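Local structure of HI1317 (Haemophilus influenzae, 1JOV) at residues H218-F223 / L247-I252; A145-H150 / H254-G259; D192-A197 / Q222-N227. The protein probably catalyses the interconversion of the alpha and beta anomers of D-glucose 6-phosphate, as a member of the glucose-6-phosphate 1-epimerase family. All blocks are in the same frame, centred on the assembly; numbering follows the deposited sequence. Where two conformers were deposited one is given.

Contact 1. Residues H218-F223 / L247-I252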
ATOM      1  N   HIS A 218      -4.039   8.858   8.784  1.00 27.48           N
ATOM      2  CA  HIS A 218      -4.383  10.298   8.895  1.00 25.55           C
ATOM      3  C   HIS A 218      -5.311  10.692   7.757  1.00 28.15           C
ATOM      4  O   HIS A 218      -5.082  10.328   6.617  1.00 24.34           O
ATOM      5  CB  HIS A 218      -3.171  11.203   8.868  1.00 23.39           C
ATOM      6  CG  HIS A 218      -2.194  10.755   9.944  1.00 33.73           C
ATOM      7  ND1 HIS A 218      -2.265  11.201  11.244  1.00 57.59           N
ATOM      8  CD2 HIS A 218      -1.124   9.917   9.878  1.00 41.37           C
ATOM      9  CE1 HIS A 218      -1.275  10.653  11.944  1.00 54.36           C
ATOM     10  NE2 HIS A 218      -0.564   9.884  11.135  1.00 57.01           N
ATOM     11  N   ASN A 219      -6.345  11.425   8.086  1.00 23.37           N
ATOM     12  CA  ASN A 219      -7.297  11.873   7.063  1.00 27.82           C
ATOM     13  C   ASN A 219      -8.035  10.808   6.249  1.00 20.30           C
ATOM     14  O   ASN A 219      -8.521  11.127   5.173  1.00 26.44           O
ATOM     15  CB  ASN A 219      -6.678  12.902   6.117  1.00 21.78           C
ATOM     16  CG  ASN A 219      -6.160  14.074   6.845  1.00 40.88           C
ATOM     17  OD1 ASN A 219      -6.794  14.550   7.812  1.00 33.81           O
ATOM     18  ND2 ASN A 219      -5.015  14.576   6.418  1.00 34.77           N
ATOM     19  N   ALA A 220      -8.167   9.586   6.812  1.00 20.09           N
ATOM     20  CA  ALA A 220      -8.913   8.523   6.172  1.00 20.29           C
ATOM     21  C   ALA A 220     -10.394   8.774   6.443  1.00 29.30           C
ATOM     22  O   ALA A 220     -10.738   9.276   7.504  1.00 29.55           O
ATOM     23  CB  ALA A 220      -8.478   7.157   6.673  1.00 21.68           C
ATOM     24  N   SER A 221     -11.242   8.356   5.555  1.00 21.62           N
ATOM     25  CA  SER A 221     -12.660   8.401   5.824  1.00 24.43           C
ATOM     26  C   SER A 221     -13.169   6.954   5.876  1.00 28.25           C
ATOM     27  O   SER A 221     -14.135   6.682   6.592  1.00 28.11           O
ATOM     28  CB  SER A 221     -13.411   9.248   4.792  1.00 21.16           C
ATOM     29  OG  SER A 221     -13.103   8.828   3.474  1.00 26.38           O
ATOM     30  N   GLN A 222     -12.530   6.059   5.134  1.00 23.63           N
ATOM     31  CA  GLN A 222     -12.933   4.657   5.004  1.00 22.06           C
ATOM     32  C   GLN A 222     -11.708   3.771   5.230  1.00 25.41           C
ATOM     33  O   GLN A 222     -10.574   4.194   4.938  1.00 24.89           O
ATOM     34  CB  GLN A 222     -13.501   4.252   3.657  1.00 23.27           C
ATOM     35  CG  GLN A 222     -15.018   4.558   3.517  1.00 25.23           C
ATOM     36  CD  GLN A 222     -15.301   6.046   3.646  1.00 35.77           C
ATOM     37  OE1 GLN A 222     -16.176   6.496   4.407  1.00 32.18           O
ATOM     38  NE2 GLN A 222     -14.562   6.806   2.908  1.00 19.52           N
ATOM     39  N   PHE A 223     -11.902   2.576   5.719  1.00 23.85           N
ATOM     40  CA  PHE A 223     -10.832   1.581   5.852  1.00 31.81           C
ATOM     41  C   PHE A 223     -11.368   0.333   5.177  1.00 28.51           C
ATOM     42  O   PHE A 223     -12.423  -0.158   5.556  1.00 28.10           O
ATOM     43  CB  PHE A 223     -10.449   1.213   7.305  1.00 27.76           C
ATOM     44  CG  PHE A 223      -9.783   2.267   8.107  1.00 31.71           C
ATOM     45  CD1 PHE A 223      -8.657   2.931   7.588  1.00 24.46           C
ATOM     46  CD2 PHE A 223     -10.226   2.590   9.393  1.00 22.58           C
ATOM     47  CE1 PHE A 223      -8.024   3.922   8.295  1.00 32.04           C
ATOM     48  CE2 PHE A 223      -9.606   3.587  10.121  1.00 38.33           C
ATOM     49  CZ  PHE A 223      -8.522   4.244   9.560  1.00 48.93           C
ATOM     50  N   LEU A 247      -5.351  -3.919   4.509  1.00 21.99           N
ATOM     51  CA  LEU A 247      -6.030  -2.980   5.412  1.00 22.54           C
ATOM     52  C   LEU A 247      -5.726  -1.614   4.750  1.00 21.42           C
ATOM     53  O   LEU A 247      -4.660  -1.034   4.982  1.00 21.37           O
ATOM     54  CB  LEU A 247      -5.578  -3.066   6.860  1.00 22.38           C
ATOM     55  CG  LEU A 247      -6.692  -2.586   7.789  1.00 28.13           C
ATOM     56  CD1 LEU A 247      -6.413  -2.973   9.231  1.00 31.19           C
ATOM     57  CD2 LEU A 247      -6.882  -1.076   7.681  1.00 32.62           C
ATOM     58  N   GLU A 248      -6.619  -1.179   3.901  1.00 18.21           N
ATOM     59  CA  GLU A 248      -6.460  -0.012   3.077  1.00 20.69           C
ATOM     60  C   GLU A 248      -6.874   1.319   3.713  1.00 23.49           C
ATOM     61  O   GLU A 248      -7.976   1.443   4.272  1.00 19.42           O
ATOM     62  CB  GLU A 248      -7.285  -0.163   1.810  1.00 18.25           C
ATOM     63  CG  GLU A 248      -7.092  -1.491   1.109  1.00 21.17           C
ATOM     64  CD  GLU A 248      -8.054  -1.762  -0.037  1.00 23.29           C
ATOM     65  OE1 GLU A 248      -8.597  -0.797  -0.587  1.00 25.57           O
ATOM     66  OE2 GLU A 248      -8.255  -2.944  -0.388  1.00 26.10           O
ATOM     67  N   THR A 249      -6.009   2.329   3.636  1.00 18.71           N
ATOM     68  CA  THR A 249      -6.259   3.706   4.113  1.00 22.08           C
ATOM     69  C   THR A 249      -7.052   4.407   3.002  1.00 19.82           C
ATOM     70  O   THR A 249      -6.507   4.521   1.891  1.00 21.17           O
ATOM     71  CB  THR A 249      -4.954   4.422   4.322  1.00 21.90           C
ATOM     72  OG1 THR A 249      -4.089   3.644   5.173  1.00 20.41           O
ATOM     73  CG2 THR A 249      -5.200   5.778   4.966  1.00 20.72           C
ATOM     74  N   ALA A 250      -8.286   4.875   3.207  1.00 20.28           N
ATOM     75  CA  ALA A 250      -9.039   5.295   2.048  1.00 18.78           C
ATOM     76  C   ALA A 250      -9.936   6.536   2.197  1.00 26.50           C
ATOM     77  O   ALA A 250     -10.324   6.865   3.287  1.00 22.08           O
ATOM     78  CB  ALA A 250      -9.965   4.203   1.575  1.00 20.60           C
ATOM     79  N   ARG A 251     -10.197   7.190   1.082  1.00 20.16           N
ATOM     80  CA  ARG A 251     -11.066   8.359   0.972  1.00 19.50           C
ATOM     81  C   ARG A 251     -11.975   7.947  -0.170  1.00 17.02           C
ATOM     82  O   ARG A 251     -11.690   8.234  -1.357  1.00 20.30           O
ATOM     83  CB  ARG A 251     -10.278   9.648   0.737  1.00 20.99           C
ATOM     84  CG  ARG A 251      -9.593  10.170   2.029  1.00 20.57           C
ATOM     85  CD  ARG A 251     -10.662  10.942   2.923  1.00 21.27           C
ATOM     86  NE  ARG A 251     -10.947  12.273   2.385  1.00 21.83           N
ATOM     87  CZ  ARG A 251     -10.261  13.330   2.678  1.00 19.76           C
ATOM     88  NH1 ARG A 251      -9.283  13.220   3.431  1.00 23.62           N
ATOM     89  NH2 ARG A 251     -10.552  14.527   2.150  1.00 23.77           N
ATOM     90  N   ILE A 252     -13.068   7.275   0.183  1.00 20.59           N
ATOM     91  CA  ILE A 252     -13.973   6.744  -0.817  1.00 20.20           C
ATOM     92  C   ILE A 252     -15.259   7.588  -0.922  1.00 21.68           C
ATOM     93  O   ILE A 252     -15.710   7.927  -2.050  1.00 24.29           O
ATOM     94  CB  ILE A 252     -14.324   5.245  -0.489  1.00 23.81           C
ATOM     95  CG1 ILE A 252     -13.110   4.311  -0.670  1.00 20.94           C
ATOM     96  CG2 ILE A 252     -15.423   4.747  -1.323  1.00 22.38           C
ATOM     97  CD1 ILE A 252     -13.244   2.953  -0.006  1.00 22.17           C
TER

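Contact 2. Residues A145-H150 / H254-G259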
ATOM      1  N   ALA A 145     -11.531  13.940  -5.891  1.00 17.07           N
ATOM      2  CA  ALA A 145     -11.082  12.583  -6.178  1.00 18.45           C
ATOM      3  C   ALA A 145     -11.220  11.611  -5.030  1.00 21.95           C
ATOM      4  O   ALA A 145     -11.233  12.009  -3.846  1.00 22.62           O
ATOM      5  CB  ALA A 145      -9.639  12.598  -6.629  1.00 25.38           C
ATOM      6  N   GLN A 146     -11.280  10.338  -5.363  1.00 19.02           N
ATOM      7  CA  GLN A 146     -11.130   9.289  -4.366  1.00 16.60           C
ATOM      8  C   GLN A 146      -9.684   8.828  -4.382  1.00 17.94           C
ATOM      9  O   GLN A 146      -9.000   8.959  -5.388  1.00 20.46           O
ATOM     10  CB  GLN A 146     -11.994   8.106  -4.746  1.00 20.95           C
ATOM     11  CG  GLN A 146     -13.498   8.386  -4.878  1.00 16.89           C
ATOM     12  CD  GLN A 146     -14.222   7.124  -5.352  1.00 20.24           C
ATOM     13  OE1 GLN A 146     -14.029   6.697  -6.521  1.00 23.37           O
ATOM     14  NE2 GLN A 146     -15.137   6.600  -4.532  1.00 28.40           N
ATOM     15  N   ALA A 147      -9.207   8.295  -3.252  1.00 19.38           N
ATOM     16  CA  ALA A 147      -7.877   7.721  -3.266  1.00 16.89           C
ATOM     17  C   ALA A 147      -7.816   6.653  -2.220  1.00 21.26           C
ATOM     18  O   ALA A 147      -8.625   6.595  -1.242  1.00 19.87           O
ATOM     19  CB  ALA A 147      -6.876   8.790  -2.987  1.00 18.80           C
ATOM     20  N   ALA A 148      -6.855   5.767  -2.329  1.00 18.81           N
ATOM     21  CA  ALA A 148      -6.674   4.730  -1.333  1.00 17.12           C
ATOM     22  C   ALA A 148      -5.253   4.240  -1.431  1.00 19.16           C
ATOM     23  O   ALA A 148      -4.690   4.128  -2.517  1.00 20.34           O
ATOM     24  CB  ALA A 148      -7.645   3.572  -1.527  1.00 18.38           C
ATOM     25  N   LEU A 149      -4.675   3.927  -0.290  1.00 16.71           N
ATOM     26  CA  LEU A 149      -3.388   3.318  -0.118  1.00 16.02           C
ATOM     27  C   LEU A 149      -3.739   1.871   0.133  1.00 23.71           C
ATOM     28  O   LEU A 149      -4.104   1.508   1.244  1.00 17.85           O
ATOM     29  CB  LEU A 149      -2.563   3.941   0.993  1.00 15.11           C
ATOM     30  CG  LEU A 149      -2.652   5.464   1.058  1.00 16.45           C
ATOM     31  CD1 LEU A 149      -2.065   5.979   2.372  1.00 21.69           C
ATOM     32  CD2 LEU A 149      -1.947   6.094  -0.124  1.00 18.92           C
ATOM     33  N   HIS A 150      -3.634   1.055  -0.866  1.00 17.16           N
ATOM     34  CA  HIS A 150      -4.125  -0.315  -0.799  1.00 21.16           C
ATOM     35  C   HIS A 150      -3.112  -1.330  -0.258  1.00 22.98           C
ATOM     36  O   HIS A 150      -2.691  -2.274  -0.938  1.00 20.70           O
ATOM     37  CB  HIS A 150      -4.565  -0.594  -2.199  1.00 19.20           C
ATOM     38  CG  HIS A 150      -5.387  -1.855  -2.457  1.00 17.51           C
ATOM     39  ND1 HIS A 150      -4.971  -3.109  -2.128  1.00 20.89           N
ATOM     40  CD2 HIS A 150      -6.602  -1.983  -3.049  1.00 26.22           C
ATOM     41  CE1 HIS A 150      -5.865  -3.983  -2.561  1.00 24.43           C
ATOM     42  NE2 HIS A 150      -6.841  -3.316  -3.113  1.00 25.08           N
ATOM     43  N   HIS A 254     -15.748  10.357   1.307  1.00 20.47           N
ATOM     44  CA  HIS A 254     -15.353  11.717   1.614  1.00 20.31           C
ATOM     45  C   HIS A 254     -14.286  11.988   0.576  1.00 24.86           C
ATOM     46  O   HIS A 254     -13.194  11.458   0.663  1.00 22.19           O
ATOM     47  CB  HIS A 254     -14.860  11.878   3.042  1.00 26.95           C
ATOM     48  CG  HIS A 254     -14.510  13.353   3.389  1.00 27.83           C
ATOM     49  ND1 HIS A 254     -15.260  14.417   2.918  1.00 34.41           N
ATOM     50  CD2 HIS A 254     -13.502  13.886   4.112  1.00 28.15           C
ATOM     51  CE1 HIS A 254     -14.720  15.540   3.332  1.00 29.49           C
ATOM     52  NE2 HIS A 254     -13.651  15.259   4.049  1.00 30.94           N
ATOM     53  N   LEU A 255     -14.600  12.817  -0.437  1.00 25.44           N
ATOM     54  CA  LEU A 255     -13.602  13.062  -1.525  1.00 23.04           C
ATOM     55  C   LEU A 255     -12.428  13.880  -1.101  1.00 27.49           C
ATOM     56  O   LEU A 255     -12.478  14.550  -0.032  1.00 24.84           O
ATOM     57  CB  LEU A 255     -14.279  13.728  -2.678  1.00 21.94           C
ATOM     58  CG  LEU A 255     -15.398  12.913  -3.350  1.00 34.31           C
ATOM     59  CD1 LEU A 255     -15.929  13.599  -4.655  1.00 33.47           C
ATOM     60  CD2 LEU A 255     -14.970  11.513  -3.626  1.00 28.12           C
ATOM     61  N   LEU A 256     -11.336  13.847  -1.912  1.00 19.68           N
ATOM     62  CA  LEU A 256     -10.176  14.695  -1.673  1.00 21.17           C
ATOM     63  C   LEU A 256     -10.241  15.874  -2.578  1.00 27.19           C
ATOM     64  O   LEU A 256     -10.512  15.722  -3.802  1.00 26.51           O
ATOM     65  CB  LEU A 256      -8.881  13.973  -2.051  1.00 21.31           C
ATOM     66  CG  LEU A 256      -8.504  12.911  -1.077  1.00 20.53           C
ATOM     67  CD1 LEU A 256      -7.439  11.927  -1.723  1.00 24.20           C
ATOM     68  CD2 LEU A 256      -7.844  13.481   0.192  1.00 21.03           C
ATOM     69  N   GLU A 257      -9.964  17.072  -2.043  1.00 24.54           N
ATOM     70  CA  GLU A 257      -9.912  18.249  -2.838  1.00 23.59           C
ATOM     71  C   GLU A 257      -8.425  18.638  -3.048  1.00 20.74           C
ATOM     72  O   GLU A 257      -7.541  18.133  -2.331  1.00 23.39           O
ATOM     73  CB  GLU A 257     -10.752  19.404  -2.213  1.00 28.40           C
ATOM     74  CG  GLU A 257     -12.259  19.261  -2.341  1.00 34.85           C
ATOM     75  CD  GLU A 257     -12.800  19.097  -3.766  1.00 36.50           C
ATOM     76  OE1 GLU A 257     -12.393  19.805  -4.711  1.00 37.66           O
ATOM     77  OE2 GLU A 257     -13.702  18.260  -3.938  1.00 43.36           O
ATOM     78  N   PHE A 258      -8.213  19.624  -3.921  1.00 26.85           N
ATOM     79  CA  PHE A 258      -6.867  20.020  -4.299  1.00 20.72           C
ATOM     80  C   PHE A 258      -6.013  20.234  -3.030  1.00 23.00           C
ATOM     81  O   PHE A 258      -6.486  20.901  -2.138  1.00 25.61           O
ATOM     82  CB  PHE A 258      -6.949  21.279  -5.117  1.00 32.03           C
ATOM     83  CG  PHE A 258      -5.661  21.742  -5.645  1.00 23.11           C
ATOM     84  CD1 PHE A 258      -4.864  22.593  -4.876  1.00 30.99           C
ATOM     85  CD2 PHE A 258      -5.201  21.381  -6.959  1.00 24.97           C
ATOM     86  CE1 PHE A 258      -3.637  23.076  -5.345  1.00 32.18           C
ATOM     87  CE2 PHE A 258      -3.947  21.892  -7.371  1.00 22.68           C
ATOM     88  CZ  PHE A 258      -3.181  22.727  -6.574  1.00 27.38           C
ATOM     89  N   GLY A 259      -4.826  19.646  -2.918  1.00 21.62           N
ATOM     90  CA  GLY A 259      -3.943  19.841  -1.777  1.00 19.90           C
ATOM     91  C   GLY A 259      -4.214  19.082  -0.535  1.00 20.45           C
ATOM     92  O   GLY A 259      -3.358  19.099   0.367  1.00 21.96           O
TER

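Contact 3. Residues D192-A197 / Q222-N227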
ATOM      1  N   ASP A 192     -14.300  -8.531   1.942  1.00 33.39           N
ATOM      2  CA  ASP A 192     -14.171  -7.351   1.083  1.00 24.70           C
ATOM      3  C   ASP A 192     -15.117  -6.275   1.659  1.00 25.00           C
ATOM      4  O   ASP A 192     -16.193  -6.010   1.099  1.00 35.32           O
ATOM      5  CB  ASP A 192     -14.423  -7.641  -0.404  1.00 28.56           C
ATOM      6  CG  ASP A 192     -13.922  -6.508  -1.330  1.00 32.53           C
ATOM      7  OD1 ASP A 192     -13.507  -5.466  -0.788  1.00 32.77           O
ATOM      8  OD2 ASP A 192     -13.839  -6.562  -2.574  1.00 41.01           O
ATOM      9  N   CYS A 193     -14.672  -5.626   2.725  0.60 26.75           N
ATOM     10  CA  CYS A 193     -15.586  -4.751   3.425  0.60 38.39           C
ATOM     11  C   CYS A 193     -15.070  -3.368   3.750  0.60 32.35           C
ATOM     12  O   CYS A 193     -13.902  -3.180   4.085  0.60 24.65           O
ATOM     13  CB  CYS A 193     -16.105  -5.446   4.681  0.60 33.37           C
ATOM     14  SG  CYS A 193     -14.971  -5.448   6.060  0.60 30.50           S
ATOM     15  N   ILE A 194     -15.942  -2.397   3.662  1.00 32.34           N
ATOM     16  CA  ILE A 194     -15.595  -1.019   3.907  1.00 27.47           C
ATOM     17  C   ILE A 194     -16.080  -0.536   5.256  1.00 30.28           C
ATOM     18  O   ILE A 194     -17.295  -0.472   5.502  1.00 35.35           O
ATOM     19  CB  ILE A 194     -16.212  -0.123   2.829  1.00 34.24           C
ATOM     20  CG1 ILE A 194     -15.892  -0.666   1.433  1.00 27.55           C
ATOM     21  CG2 ILE A 194     -15.708   1.308   2.946  1.00 30.74           C
ATOM     22  CD1 ILE A 194     -16.657   0.021   0.317  1.00 30.88           C
ATOM     23  N   TYR A 195     -15.162  -0.200   6.135  1.00 26.92           N
ATOM     24  CA  TYR A 195     -15.485   0.385   7.408  1.00 30.32           C
ATOM     25  C   TYR A 195     -15.361   1.909   7.392  1.00 43.09           C
ATOM     26  O   TYR A 195     -14.513   2.483   6.708  1.00 31.24           O
ATOM     27  CB  TYR A 195     -14.469  -0.003   8.472  1.00 27.57           C
ATOM     28  CG  TYR A 195     -14.413  -1.458   8.942  1.00 37.10           C
ATOM     29  CD1 TYR A 195     -13.748  -2.430   8.209  1.00 28.10           C
ATOM     30  CD2 TYR A 195     -14.979  -1.840  10.155  1.00 41.47           C
ATOM     31  CE1 TYR A 195     -13.634  -3.744   8.655  1.00 34.45           C
ATOM     32  CE2 TYR A 195     -14.875  -3.128  10.603  1.00 42.54           C
ATOM     33  CZ  TYR A 195     -14.213  -4.095   9.865  1.00 45.10           C
ATOM     34  OH  TYR A 195     -14.118  -5.412  10.362  1.00 34.21           O
ATOM     35  N   SER A 196     -16.223   2.565   8.147  0.50 28.51           N
ATOM     36  CA  SER A 196     -16.060   3.964   8.422  0.50 33.81           C
ATOM     37  C   SER A 196     -14.807   4.010   9.281  0.50 32.45           C
ATOM     38  O   SER A 196     -14.532   3.091  10.024  0.50 50.43           O
ATOM     39  CB  SER A 196     -17.265   4.536   9.211  0.50 31.29           C
ATOM     40  OG  SER A 196     -18.474   4.392   8.470  0.50 31.43           O
ATOM     41  N   ALA A 197     -14.024   5.059   9.137  1.00 29.91           N
ATOM     42  CA  ALA A 197     -12.790   5.304   9.875  1.00 29.10           C
ATOM     43  C   ALA A 197     -13.041   6.069  11.155  1.00 38.81           C
ATOM     44  O   ALA A 197     -12.603   7.215  11.327  1.00 51.34           O
ATOM     45  CB  ALA A 197     -11.818   6.127   9.001  1.00 28.54           C
ATOM     46  N   GLN A 222     -12.530   6.059   5.134  1.00 23.63           N
ATOM     47  CA  GLN A 222     -12.933   4.657   5.004  1.00 22.06           C
ATOM     48  C   GLN A 222     -11.708   3.771   5.230  1.00 25.41           C
ATOM     49  O   GLN A 222     -10.574   4.194   4.938  1.00 24.89           O
ATOM     50  CB  GLN A 222     -13.501   4.252   3.657  1.00 23.27           C
ATOM     51  CG  GLN A 222     -15.018   4.558   3.517  1.00 25.23           C
ATOM     52  CD  GLN A 222     -15.301   6.046   3.646  1.00 35.77           C
ATOM     53  OE1 GLN A 222     -16.176   6.496   4.407  1.00 32.18           O
ATOM     54  NE2 GLN A 222     -14.562   6.806   2.908  1.00 19.52           N
ATOM     55  N   PHE A 223     -11.902   2.576   5.719  1.00 23.85           N
ATOM     56  CA  PHE A 223     -10.832   1.581   5.852  1.00 31.81           C
ATOM     57  C   PHE A 223     -11.368   0.333   5.177  1.00 28.51           C
ATOM     58  O   PHE A 223     -12.423  -0.158   5.556  1.00 28.10           O
ATOM     59  CB  PHE A 223     -10.449   1.213   7.305  1.00 27.76           C
ATOM     60  CG  PHE A 223      -9.783   2.267   8.107  1.00 31.71           C
ATOM     61  CD1 PHE A 223      -8.657   2.931   7.588  1.00 24.46           C
ATOM     62  CD2 PHE A 223     -10.226   2.590   9.393  1.00 22.58           C
ATOM     63  CE1 PHE A 223      -8.024   3.922   8.295  1.00 32.04           C
ATOM     64  CE2 PHE A 223      -9.606   3.587  10.121  1.00 38.33           C
ATOM     65  CZ  PHE A 223      -8.522   4.244   9.560  1.00 48.93           C
ATOM     66  N   VAL A 224     -10.662  -0.191   4.173  1.00 20.81           N
ATOM     67  CA  VAL A 224     -11.139  -1.350   3.446  1.00 23.65           C
ATOM     68  C   VAL A 224     -10.354  -2.606   3.915  1.00 24.60           C
ATOM     69  O   VAL A 224      -9.101  -2.640   3.925  1.00 22.66           O
ATOM     70  CB  VAL A 224     -10.955  -1.116   1.922  1.00 23.42           C
ATOM     71  CG1 VAL A 224     -11.379  -2.326   1.075  1.00 28.06           C
ATOM     72  CG2 VAL A 224     -11.738   0.118   1.421  1.00 21.93           C
ATOM     73  N   LEU A 225     -11.059  -3.642   4.350  1.00 20.99           N
ATOM     74  CA  LEU A 225     -10.357  -4.833   4.820  1.00 27.96           C
ATOM     75  C   LEU A 225     -10.632  -5.852   3.761  1.00 31.09           C
ATOM     76  O   LEU A 225     -11.800  -6.064   3.427  1.00 29.33           O
ATOM     77  CB  LEU A 225     -10.936  -5.282   6.149  1.00 25.02           C
ATOM     78  CG  LEU A 225     -10.275  -6.507   6.788  1.00 33.56           C
ATOM     79  CD1 LEU A 225      -8.836  -6.242   7.184  1.00 26.82           C
ATOM     80  CD2 LEU A 225     -11.129  -6.862   8.047  1.00 25.37           C
ATOM     81  N   TRP A 226      -9.570  -6.475   3.200  1.00 24.78           N
ATOM     82  CA  TRP A 226      -9.749  -7.369   2.039  1.00 23.75           C
ATOM     83  C   TRP A 226      -8.788  -8.570   1.986  1.00 27.42           C
ATOM     84  O   TRP A 226      -7.602  -8.413   2.145  1.00 24.20           O
ATOM     85  CB  TRP A 226      -9.519  -6.649   0.733  1.00 25.86           C
ATOM     86  CG  TRP A 226      -9.608  -7.503  -0.492  1.00 26.25           C
ATOM     87  CD1 TRP A 226     -10.689  -8.258  -0.924  1.00 30.85           C
ATOM     88  CD2 TRP A 226      -8.532  -7.809  -1.405  1.00 25.89           C
ATOM     89  NE1 TRP A 226     -10.372  -8.924  -2.079  1.00 30.05           N
ATOM     90  CE2 TRP A 226      -9.059  -8.644  -2.413  1.00 30.86           C
ATOM     91  CE3 TRP A 226      -7.190  -7.365  -1.528  1.00 25.55           C
ATOM     92  CZ2 TRP A 226      -8.279  -9.123  -3.451  1.00 21.63           C
ATOM     93  CZ3 TRP A 226      -6.408  -7.845  -2.575  1.00 28.18           C
ATOM     94  CH2 TRP A 226      -6.950  -8.680  -3.546  1.00 22.93           C
ATOM     95  N   ASN A 227      -9.333  -9.775   1.718  1.00 31.00           N
ATOM     96  CA  ASN A 227      -8.562 -11.025   1.510  1.00 27.84           C
ATOM     97  C   ASN A 227      -9.407 -11.837   0.541  1.00 30.54           C
ATOM     98  O   ASN A 227     -10.580 -12.069   0.805  1.00 28.21           O
ATOM     99  CB  ASN A 227      -8.251 -11.760   2.838  1.00 27.28           C
ATOM    100  CG  ASN A 227      -7.337 -13.006   2.621  1.00 30.08           C
ATOM    101  OD1 ASN A 227      -7.762 -13.972   1.947  1.00 30.63           O
ATOM    102  ND2 ASN A 227      -6.072 -12.932   3.066  1.00 23.43           N
TER

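Contact 1. Residues H218-F223 / L247-I252
Two flat groups each meet a backbone carbonyl at the edge. Phe223 presents CD1 to Glu248 O, which lies in the ring plane at 3.7 Å, and the Arg251 guanidinium takes Asn219 O at its own edge, NH1 donating in plane over 2.8 Å. Between them sits a classic beta bulge. Ser221 and Gln222 both face Ala250, whose O accepts two backbone bonds: Ser221 N at 2.9 Å lies nearly along the C=O axis, while Gln222 N comes from above the carbonyl plane. Ala250 N returns a bond to Gln222 O, bent to 131° at the hydrogen. The extra residue belongs to the entry of strand 222-227, which then pairs regularly, Phe223 standing opposite Thr249 as a non-hydrogen-bonded pair.

Arg251 starts away from its neighbour and doubles back. The bend at chi2 (-80°) brings CD to 3.3 Å from Ser221 OG; the one at chi3 (-76°) leaves NE 3.9 Å from Asn219 O. The guanidinium is gripped further by His254 O on NE and by Leu255 O and Glu260 on NH2, a salt bridge in the last case; these acceptors hold its orientation. Thr249 turns its hydroxyl to His217 and its methyl CG2 to Ala220 CB.

Glu248, predicted to be catalytic, shares this strand of the seven-stranded antiparallel sheet, and its side chain lies against Val224 and Trp226. Beyond the bulge the chain turns a corner at residue 252, and Ile252 CD1 rests 3.9 Å from Gln222 CB.

Contact 2. Residues A145-H150 / H254-G259
Leu256 N donates to Ala145 O over 2.7 Å, the shorter of two backbone bonds here and nearly straight, at 171°. The return bond, Ala145 N to Leu256 O, is 2.9 Å. These two bonds make Ala145 and Leu256 an antiparallel hydrogen-bonded pair, with both side chains on one face of the sheet, where His139 of strand 133-139 touches each of them.

Two residues on from Ala145, Ala147 meets the tip of Leu256. The near-trans chi2 of the leucine (163°) carries CD1 outward to Ala147 CB, and at 3.4 Å the two methyls are pressed closer than usual van der Waals contact. On the outer side Leu255 reaches across Gln146, its CD2 lying 3.7 Å from Gln146 CG at a slant. The amide beyond that methylene works for other parts of the chain: OE1 accepts from Phe80 N and NE2 donates to Ile252 O, so that both ends of the amide are used and its rotation is fixed.

The bridge is short. Strand 145-154 continues away from it, pairing with strand 244-251 on one side and with 75-76 on the other, and brings His150 to face Glu248. Both are predicted catalytic residues, and a histidine and a glutamate set on adjacent strands are consistent with the active site of the aldose 1-epimerase (galactose mutarotase-like) fold.

Contact 3. Residues D192-A197 / Q222-N227
Ala197 sets its CB over one face of the Phe223 ring, a CH-pi contact with 3.9 Å from CB to the ring centroid, shifted toward the rim at CE2. Alongside, the Tyr195 ring turns an edge to Phe223 O and then runs beside Leu225, both side chains pointing the same way; Tyr195 CE1 is 4.0 Å from Leu225 CB. Cys193 SG, in one of its conformers, touches Leu225 CB on this face. The other face carries Ile194, whose CG2 comes within 3.4 Å of Gln222 CG, and Asp192, which slants across Trp226 with its CG 3.7 Å from Trp226 CD1. Carboxylate and indole planes stand 53° apart.

Four backbone bonds set this register. Tyr195 N bonds to Phe223 O and Phe223 N to Tyr195 O, 2.8 Å each, and Cys193 and Leu225 exchange the next two. Asp192 and Trp226 pair across the strands and share a face, CG anti to the backbone N in each (chi1 177° in Trp226).

Farther out, Tyr195 OH is bonded to Arg185 NH1, and Cys193 lies against Cys170, with which a disulfide has been seen in this protein. Nearest side-chain atoms of Trp226 and His150, a predicted active-site residue, are about 4 Å apart. Strand 222-227 lies inside the antiparallel sheet, with 191-196 along one edge and 244-251 along the other, while 169-172 flanks 191-196 on its far side.

From the N terminus, residues 145-150 come first and wait more than a hundred residues for 254-259; contact 2 closes that long loop, and the other two contacts nest inside it. Contact 3 closes a shorter loop, from 192-197 to 222-227, which passes through strands 201-206 and 211-218 of the larger neighbouring sheet. Contact 1 takes over where it ends, sharing Gln222 and Phe223, and closes the next loop at 247-252. Together contacts 3 and 1 line up strands 191-196, 222-227 and 244-251. Strand 145-154 follows beside 244-251, where Arg251 N probably bonds to Ala147 O, joining contacts 1 and 2.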